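Local coordinates for protein iota-carrageenase (Alteromonas sp. ATCC 43554, PDB 1KTW) that hydrolyses the beta-1,4 linkages of iota-carrageenan, a sulfated galactan of red algal cell walls, with inversion of anomeric configuration, at residues D152-F157 with Q184-F189. Sequence-based numbering, arbitrary orientation.
With NA (sodium ion), chain J; DGS (3,6-anhydro-2-O-sulfo-alpha-D-galactopyranose), chain D.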
ATOM      1  N   ASP A 152      -4.729  -0.182  13.646  1.00 13.86           N
ATOM      2  CA  ASP A 152      -3.849   0.956  13.365  1.00 12.83           C
ATOM      3  C   ASP A 152      -4.300   2.198  14.160  1.00 14.26           C
ATOM      4  O   ASP A 152      -5.345   2.178  14.818  1.00 12.59           O
ATOM      5  CB  ASP A 152      -3.885   1.262  11.846  1.00 13.72           C
ATOM      6  CG  ASP A 152      -2.624   1.973  11.333  1.00 14.08           C
ATOM      7  OD1 ASP A 152      -1.830   2.492  12.141  1.00 14.94           O
ATOM      8  OD2 ASP A 152      -2.432   2.019  10.095  1.00 12.72           O
ATOM      9  N   ASN A 153      -3.495   3.255  14.094  1.00 13.81           N
ATOM     10  CA  ASN A 153      -3.789   4.528  14.763  1.00 17.20           C
ATOM     11  C   ASN A 153      -3.297   5.645  13.821  1.00 16.50           C
ATOM     12  O   ASN A 153      -2.575   6.568  14.221  1.00 15.00           O
ATOM     13  CB  ASN A 153      -3.060   4.567  16.111  1.00 20.92           C
ATOM     14  CG  ASN A 153      -3.390   5.806  16.927  1.00 25.88           C
ATOM     15  OD1 ASN A 153      -4.496   6.340  16.853  1.00 27.13           O
ATOM     16  ND2 ASN A 153      -2.423   6.259  17.724  1.00 28.07           N
ATOM     17  N   LYS A 154      -3.704   5.539  12.554  1.00 14.56           N
ATOM     18  CA  LYS A 154      -3.313   6.474  11.498  1.00 14.46           C
ATOM     19  C   LYS A 154      -1.798   6.738  11.377  1.00 15.28           C
ATOM     20  O   LYS A 154      -1.361   7.877  11.180  1.00 14.21           O
ATOM     21  CB  LYS A 154      -4.080   7.795  11.644  1.00 16.14           C
ATOM     22  CG  LYS A 154      -5.586   7.669  11.337  1.00 17.04           C
ATOM     23  CD  LYS A 154      -6.245   9.052  11.136  1.00 18.65           C
ATOM     24  CE  LYS A 154      -7.715   8.963  10.712  1.00 18.21           C
ATOM     25  NZ  LYS A 154      -8.594   8.421  11.792  1.00 19.29           N
ATOM     26  N   THR A 155      -0.991   5.682  11.481  1.00 14.23           N
ATOM     27  CA  THR A 155       0.464   5.819  11.356  1.00 13.41           C
ATOM     28  C   THR A 155       0.918   6.060   9.910  1.00 14.44           C
ATOM     29  O   THR A 155       0.160   5.842   8.966  1.00 14.46           O
ATOM     30  CB  THR A 155       1.179   4.541  11.831  1.00 13.42           C
ATOM     31  OG1 THR A 155       0.764   3.427  11.019  1.00 11.42           O
ATOM     32  CG2 THR A 155       0.858   4.264  13.307  1.00 11.38           C
ATOM     33  N   ILE A 156       2.164   6.497   9.746  1.00 13.84           N
ATOM     34  CA  ILE A 156       2.745   6.700   8.421  1.00 13.46           C
ATOM     35  C   ILE A 156       3.186   5.295   7.934  1.00 13.66           C
ATOM     36  O   ILE A 156       3.438   4.411   8.772  1.00 12.79           O
ATOM     37  CB  ILE A 156       3.993   7.622   8.507  1.00 14.62           C
ATOM     38  CG1 ILE A 156       3.624   8.971   9.154  1.00 17.57           C
ATOM     39  CG2 ILE A 156       4.594   7.819   7.151  1.00 13.83           C
ATOM     40  CD1 ILE A 156       2.549   9.759   8.435  1.00 18.23           C
ATOM     41  N   PHE A 157       3.271   5.107   6.606  1.00 10.81           N
ATOM     42  CA  PHE A 157       3.686   3.846   5.951  1.00 11.77           C
ATOM     43  C   PHE A 157       2.614   2.755   5.863  1.00 10.83           C
ATOM     44  O   PHE A 157       1.827   2.573   6.797  1.00 10.11           O
ATOM     45  CB  PHE A 157       4.907   3.218   6.653  1.00 13.18           C
ATOM     46  CG  PHE A 157       6.172   4.038   6.546  1.00 16.54           C
ATOM     47  CD1 PHE A 157       6.777   4.256   5.311  1.00 18.56           C
ATOM     48  CD2 PHE A 157       6.729   4.626   7.677  1.00 16.85           C
ATOM     49  CE1 PHE A 157       7.921   5.061   5.204  1.00 19.86           C
ATOM     50  CE2 PHE A 157       7.870   5.430   7.588  1.00 17.02           C
ATOM     51  CZ  PHE A 157       8.465   5.649   6.349  1.00 20.58           C
ATOM     52  N   GLN A 184      -7.257  -4.588   8.398  1.00 11.49           N
ATOM     53  CA  GLN A 184      -6.641  -3.410   9.028  1.00 11.42           C
ATOM     54  C   GLN A 184      -7.735  -2.386   9.377  1.00 12.05           C
ATOM     55  O   GLN A 184      -8.589  -2.052   8.537  1.00  9.14           O
ATOM     56  CB  GLN A 184      -5.593  -2.769   8.097  1.00 11.21           C
ATOM     57  CG  GLN A 184      -4.801  -1.605   8.728  1.00 10.32           C
ATOM     58  CD  GLN A 184      -3.509  -1.273   7.972  1.00 11.74           C
ATOM     59  OE1 GLN A 184      -2.845  -2.162   7.430  1.00 11.99           O
ATOM     60  NE2 GLN A 184      -3.134   0.004   7.963  1.00  7.44           N
ATOM     61  N   ASN A 185      -7.703  -1.905  10.620  1.00 11.35           N
ATOM     62  CA  ASN A 185      -8.662  -0.906  11.102  1.00 12.32           C
ATOM     63  C   ASN A 185      -7.984   0.449  11.290  1.00 12.00           C
ATOM     64  O   ASN A 185      -6.819   0.518  11.697  1.00 10.26           O
ATOM     65  CB  ASN A 185      -9.264  -1.335  12.452  1.00 11.77           C
ATOM     66  CG  ASN A 185     -10.117  -2.594  12.345  1.00 12.36           C
ATOM     67  OD1 ASN A 185     -11.054  -2.654  11.553  1.00 12.77           O
ATOM     68  ND2 ASN A 185      -9.797  -3.603  13.153  1.00 12.20           N
ATOM     69  N   ASN A 186      -8.715   1.520  10.983  1.00 12.12           N
ATOM     70  CA  ASN A 186      -8.233   2.901  11.142  1.00 13.83           C
ATOM     71  C   ASN A 186      -6.907   3.280  10.462  1.00 14.48           C
ATOM     72  O   ASN A 186      -5.977   3.764  11.116  1.00 13.49           O
ATOM     73  CB  ASN A 186      -8.167   3.241  12.650  1.00 16.12           C
ATOM     74  CG  ASN A 186      -8.201   4.752  12.926  1.00 18.40           C
ATOM     75  OD1 ASN A 186      -8.744   5.531  12.141  1.00 19.62           O
ATOM     76  ND2 ASN A 186      -7.634   5.160  14.058  1.00 20.02           N
ATOM     77  N   ALA A 187      -6.825   3.082   9.147  1.00 13.23           N
ATOM     78  CA  ALA A 187      -5.614   3.436   8.398  1.00 12.95           C
ATOM     79  C   ALA A 187      -5.664   4.904   7.987  1.00 12.62           C
ATOM     80  O   ALA A 187      -6.747   5.458   7.802  1.00 11.11           O
ATOM     81  CB  ALA A 187      -5.498   2.581   7.130  1.00 11.88           C
ATOM     82  N   LEU A 188      -4.493   5.518   7.831  1.00 11.21           N
ATOM     83  CA  LEU A 188      -4.395   6.903   7.381  1.00 13.24           C
ATOM     84  C   LEU A 188      -4.636   6.890   5.851  1.00 14.06           C
ATOM     85  O   LEU A 188      -4.228   5.945   5.157  1.00 13.92           O
ATOM     86  CB  LEU A 188      -3.009   7.452   7.714  1.00 12.70           C
ATOM     87  CG  LEU A 188      -2.643   8.881   7.281  1.00 15.38           C
ATOM     88  CD1 LEU A 188      -3.632   9.905   7.887  1.00 12.86           C
ATOM     89  CD2 LEU A 188      -1.193   9.164   7.714  1.00 12.70           C
ATOM     90  N   PHE A 189      -5.288   7.919   5.318  1.00 11.94           N
ATOM     91  CA  PHE A 189      -5.607   7.941   3.880  1.00 12.39           C
ATOM     92  C   PHE A 189      -4.479   7.697   2.866  1.00 13.04           C
ATOM     93  O   PHE A 189      -4.711   7.071   1.830  1.00 12.12           O
ATOM     94  CB  PHE A 189      -6.314   9.256   3.491  1.00 12.21           C
ATOM     95  CG  PHE A 189      -5.413  10.456   3.491  1.00 13.04           C
ATOM     96  CD1 PHE A 189      -5.085  11.103   4.685  1.00 12.93           C
ATOM     97  CD2 PHE A 189      -4.861  10.924   2.299  1.00 12.91           C
ATOM     98  CE1 PHE A 189      -4.217  12.198   4.686  1.00 14.56           C
ATOM     99  CE2 PHE A 189      -3.993  12.017   2.286  1.00 14.40           C
ATOM    100  CZ  PHE A 189      -3.665  12.658   3.483  1.00 14.04           C
TER
HETATM  101 NA    NA J  11       2.029   2.391   9.200  1.00 13.52          NA
HETATM  102  C1  DGS D   4      -1.060  12.108  -4.279  1.00 21.00           C
HETATM  103  C2  DGS D   4      -1.684  10.732  -4.010  1.00 20.98           C
HETATM  104  C3  DGS D   4      -0.622   9.638  -4.221  1.00 20.87           C
HETATM  105  C4  DGS D   4       0.545   9.867  -3.290  1.00 21.78           C
HETATM  106  C5  DGS D   4       1.148  11.089  -3.944  1.00 22.49           C
HETATM  107  C6  DGS D   4       1.061  10.677  -5.428  1.00 21.52           C
HETATM  108  O2  DGS D   4      -2.362  10.762  -2.729  1.00 18.72           O
HETATM  109  O3  DGS D   4      -0.104   9.825  -5.558  1.00 21.08           O
HETATM  110  O4  DGS D   4       1.434   8.759  -3.384  1.00 21.77           O
HETATM  111  O5  DGS D   4       0.257  12.217  -3.694  1.00 21.55           O
HETATM  112  O7  DGS D   4      -3.798   9.769  -0.928  1.00 19.91           O
HETATM  113  O8  DGS D   4      -2.417   8.260  -2.340  1.00 21.84           O
HETATM  114  O9  DGS D   4      -4.282   9.280  -3.245  1.00 17.04           O
HETATM  115  S   DGS D   4      -3.214   9.501  -2.247  1.00 19.89           S
HETATM  116  O   HOH W   1      -2.006   4.252   8.659  1.00 13.50           O
HETATM  117  O   HOH W   2      -7.437   3.585  16.331  1.00 34.43           O
HETATM  118  O   HOH W   3       0.322   0.669   9.362  1.00  9.82           O
HETATM  119  O   HOH W   4      -1.187   2.185   6.840  1.00  9.12           O
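Two turns on neighbouring coils of the right-handed parallel beta-helix, following strands 143-151 and 177-185, stack here beside a bound sodium ion. The parallel pairing of those strands runs on into the turns: D152 N donates to N185 O (2.9 Å), and K154 N to N186 O, nearly in line with the carbonyl (C=O...N angle 169°). K154 bends at its last torsion, bringing NZ to N186 OD1 (2.9 Å) in the amide plane, on a lone pair; NZ also bonds W462 O. Alongside, I156 CD1 lies 3.9 Å from L188 CD2.

D152 CB is directed toward 184-189, with CG anti to the backbone N (chi1 -155°). Within its own turn OD1 accepts N153 N and, through the syn lone pair, T155 OG1 (3.0 Å). OD2 faces across, 3.0 Å from Q184 NE2, the carboxylate and amide planes 65° apart; Q184 OE1 bonds S159 OG. OD2 also accepts from water 3, a sodium ligand, and lies 2.7 Å from water 1, which accepts from L188 N. T155 OG1, the carbonyl oxygens of I156 and F157, and L132 O also bind the ion. With an alanine replacing this aspartate, T155 OG1 and the N153 amide would probably lose their carboxylate acceptor, and water 3 one partner. D152 is thus a second-shell residue: the nearby cation probably stabilises its buried charge, and it probably helps turn hydroxyl and water lone pairs to the metal.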